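Local coordinates for anopheles Plasmodium-responsive Leucine-rich repeat protein 1B (Anopheles gambiae, PDB 4XGO), which probably takes part in the mosquito response to Plasmodium, perhaps together with the partner protein LRIM1, as a leucine-rich repeat protein of which this chain is the repeat domain, at residues L251-L256 with L274-L279. Residues are numbered along the deposited sequence; the frame is centred on the assembly and turned at random.
Sequences LKVLDL and LQYLYL
Lys252 O is gripped by Gln275 N, at 2.9 Å and on a lone pair in the carbonyl plane, and by Tyr276 N, nearly in line with the C=O bond. Beyond this fork strands 253-255 and 276-278 run parallel, their axes 4.9 Å apart at closest approach, joined by Leu254 N to Tyr276 O, Tyr278 N to Leu254 O and Leu256 N to Tyr278 O. The extended chains of Lys252 and Gln275 lie side by side, and one water accepts from both Lys252 NZ and Gln275 NE2, at 2.9 and 3.1 Å. On the face carrying Val253 and Asp255, Val253 CG2 reaches Tyr276 CD1 at 3.8 Å, while CG1 nears the edge of the Tyr278 ring. Asp255 CB lies 3.8 Å from Tyr278 CD2; its carboxylate, 66° from the ring plane, has OD1 hydrogen-bonded to Ser257 OG. On the opposite face Leu254 and Leu277, both with CG anti to the backbone N (chi1 -176° and 176°), point the same way, and Leu277 CD1 sits 4.0 Å from Leu254 CB. Before and after the strands, Leu274 CD2 packs against Leu251 CG and Leu256 CD1 meets Leu279 CD2 at 3.8 Å. Asn282 ND2 hydrogen-bonds to both Leu256 O and Leu279 O, tying successive turns together. Parallel strands, leucines aligned inward and an asparagine bonded to carbonyls of both turns are the hallmark of adjacent repeats in a leucine-rich repeat solenoid.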
loop_
_atom_site.group_PDB
_atom_site.type_symbol
_atom_site.label_atom_id
_atom_site.label_comp_id
_atom_site.label_asym_id
_atom_site.label_seq_id
_atom_site.Cartn_x
_atom_site.Cartn_y
_atom_site.Cartn_z
ATOM N N LEU A 251 1.239 -34.978 -15.041
ATOM C CA LEU A 251 0.389 -33.787 -15.163
ATOM C C LEU A 251 -0.986 -33.986 -14.558
ATOM O O LEU A 251 -1.744 -34.870 -14.981
ATOM C CB LEU A 251 0.240 -33.349 -16.623
ATOM C CG LEU A 251 -0.396 -31.971 -16.849
ATOM C CD1 LEU A 251 0.499 -30.847 -16.339
ATOM C CD2 LEU A 251 -0.650 -31.757 -18.319
ATOM N N LYS A 252 -1.326 -33.151 -13.583
ATOM C CA LYS A 252 -2.613 -33.294 -12.930
ATOM C C LYS A 252 -3.499 -32.057 -12.947
ATOM O O LYS A 252 -4.697 -32.184 -12.726
ATOM C CB LYS A 252 -2.455 -33.862 -11.521
ATOM C CG LYS A 252 -1.643 -33.033 -10.565
ATOM C CD LYS A 252 -1.396 -33.846 -9.303
ATOM C CE LYS A 252 -0.921 -32.977 -8.155
ATOM N NZ LYS A 252 -0.911 -33.751 -6.884
ATOM N N VAL A 253 -2.935 -30.896 -13.261
ATOM C CA VAL A 253 -3.714 -29.674 -13.375
ATOM C C VAL A 253 -3.428 -29.023 -14.734
ATOM O O VAL A 253 -2.276 -28.809 -15.078
ATOM C CB VAL A 253 -3.378 -28.681 -12.272
ATOM C CG1 VAL A 253 -4.130 -27.381 -12.462
ATOM C CG2 VAL A 253 -3.669 -29.279 -10.898
ATOM N N LEU A 254 -4.492 -28.732 -15.465
ATOM C CA LEU A 254 -4.403 -28.038 -16.751
ATOM C C LEU A 254 -5.483 -26.983 -16.825
ATOM O O LEU A 254 -6.678 -27.302 -16.871
ATOM C CB LEU A 254 -4.534 -29.031 -17.908
ATOM C CG LEU A 254 -4.358 -28.459 -19.320
ATOM C CD1 LEU A 254 -2.986 -27.799 -19.438
ATOM C CD2 LEU A 254 -4.529 -29.550 -20.377
ATOM N N ASP A 255 -5.066 -25.716 -16.804
ATOM C CA ASP A 255 -5.989 -24.589 -16.824
ATOM C C ASP A 255 -5.906 -23.919 -18.208
ATOM O O ASP A 255 -4.945 -23.255 -18.522
ATOM C CB ASP A 255 -5.679 -23.596 -15.698
ATOM C CG ASP A 255 -6.684 -22.477 -15.598
ATOM O OD1 ASP A 255 -7.607 -22.370 -16.444
ATOM O OD2 ASP A 255 -6.546 -21.637 -14.681
ATOM N N LEU A 256 -6.951 -24.110 -19.000
ATOM C CA LEU A 256 -7.066 -23.519 -20.344
ATOM C C LEU A 256 -8.202 -22.493 -20.412
ATOM O O LEU A 256 -8.667 -22.105 -21.497
ATOM C CB LEU A 256 -7.297 -24.632 -21.367
ATOM C CG LEU A 256 -6.240 -25.720 -21.448
ATOM C CD1 LEU A 256 -6.686 -26.809 -22.406
ATOM C CD2 LEU A 256 -4.899 -25.125 -21.822
ATOM N N LEU A 274 -5.252 -36.459 -15.550
ATOM C CA LEU A 274 -5.609 -35.144 -15.021
ATOM C C LEU A 274 -6.600 -35.272 -13.889
ATOM O O LEU A 274 -7.508 -36.087 -13.950
ATOM C CB LEU A 274 -6.249 -34.252 -16.093
ATOM C CG LEU A 274 -5.335 -33.716 -17.176
ATOM C CD1 LEU A 274 -6.183 -32.873 -18.107
ATOM C CD2 LEU A 274 -4.184 -32.900 -16.602
ATOM N N GLN A 275 -6.424 -34.447 -12.868
ATOM C CA GLN A 275 -7.416 -34.300 -11.811
ATOM C C GLN A 275 -8.236 -33.025 -11.931
ATOM O O GLN A 275 -9.405 -32.990 -11.521
ATOM C CB GLN A 275 -6.710 -34.341 -10.450
ATOM C CG GLN A 275 -6.036 -35.679 -10.215
ATOM C CD GLN A 275 -5.218 -35.718 -8.942
ATOM O OE1 GLN A 275 -5.456 -34.953 -8.008
ATOM N NE2 GLN A 275 -4.235 -36.602 -8.908
ATOM N N TYR A 276 -7.622 -31.968 -12.474
ATOM C CA TYR A 276 -8.279 -30.678 -12.593
ATOM C C TYR A 276 -8.088 -30.181 -14.026
ATOM O O TYR A 276 -6.957 -30.074 -14.502
ATOM C CB TYR A 276 -7.685 -29.684 -11.610
ATOM C CG TYR A 276 -7.783 -30.138 -10.176
ATOM C CD1 TYR A 276 -6.835 -30.992 -9.637
ATOM C CD2 TYR A 276 -8.838 -29.734 -9.376
ATOM C CE1 TYR A 276 -6.919 -31.418 -8.317
ATOM C CE2 TYR A 276 -8.943 -30.154 -8.060
ATOM C CZ TYR A 276 -7.982 -30.995 -7.535
ATOM O OH TYR A 276 -8.072 -31.421 -6.223
ATOM N N LEU A 277 -9.204 -29.933 -14.714
ATOM C CA LEU A 277 -9.156 -29.471 -16.096
ATOM C C LEU A 277 -10.152 -28.348 -16.230
ATOM O O LEU A 277 -11.354 -28.558 -16.003
ATOM C CB LEU A 277 -9.519 -30.609 -17.045
ATOM C CG LEU A 277 -9.622 -30.274 -18.547
ATOM C CD1 LEU A 277 -8.318 -29.709 -19.057
ATOM C CD2 LEU A 277 -9.988 -31.523 -19.333
ATOM N N TYR A 278 -9.659 -27.155 -16.568
ATOM C CA TYR A 278 -10.502 -25.975 -16.663
ATOM C C TYR A 278 -10.628 -25.509 -18.108
ATOM O O TYR A 278 -9.638 -25.043 -18.690
ATOM C CB TYR A 278 -9.955 -24.849 -15.812
ATOM C CG TYR A 278 -9.724 -25.275 -14.378
ATOM C CD1 TYR A 278 -10.794 -25.462 -13.517
ATOM C CD2 TYR A 278 -8.456 -25.516 -13.913
ATOM C CE1 TYR A 278 -10.588 -25.878 -12.197
ATOM C CE2 TYR A 278 -8.225 -25.914 -12.597
ATOM C CZ TYR A 278 -9.297 -26.089 -11.749
ATOM O OH TYR A 278 -9.053 -26.512 -10.439
ATOM N N LEU A 279 -11.843 -25.633 -18.661
ATOM C CA LEU A 279 -12.129 -25.248 -20.052
ATOM C C LEU A 279 -13.128 -24.123 -20.179
ATOM O O LEU A 279 -13.513 -23.737 -21.303
ATOM C CB LEU A 279 -12.644 -26.450 -20.838
ATOM C CG LEU A 279 -11.731 -27.657 -20.896
ATOM C CD1 LEU A 279 -12.435 -28.775 -21.633
ATOM C CD2 LEU A 279 -10.400 -27.293 -21.545
HETATM O O HOH W 1 -2.199 -36.352 -6.642
#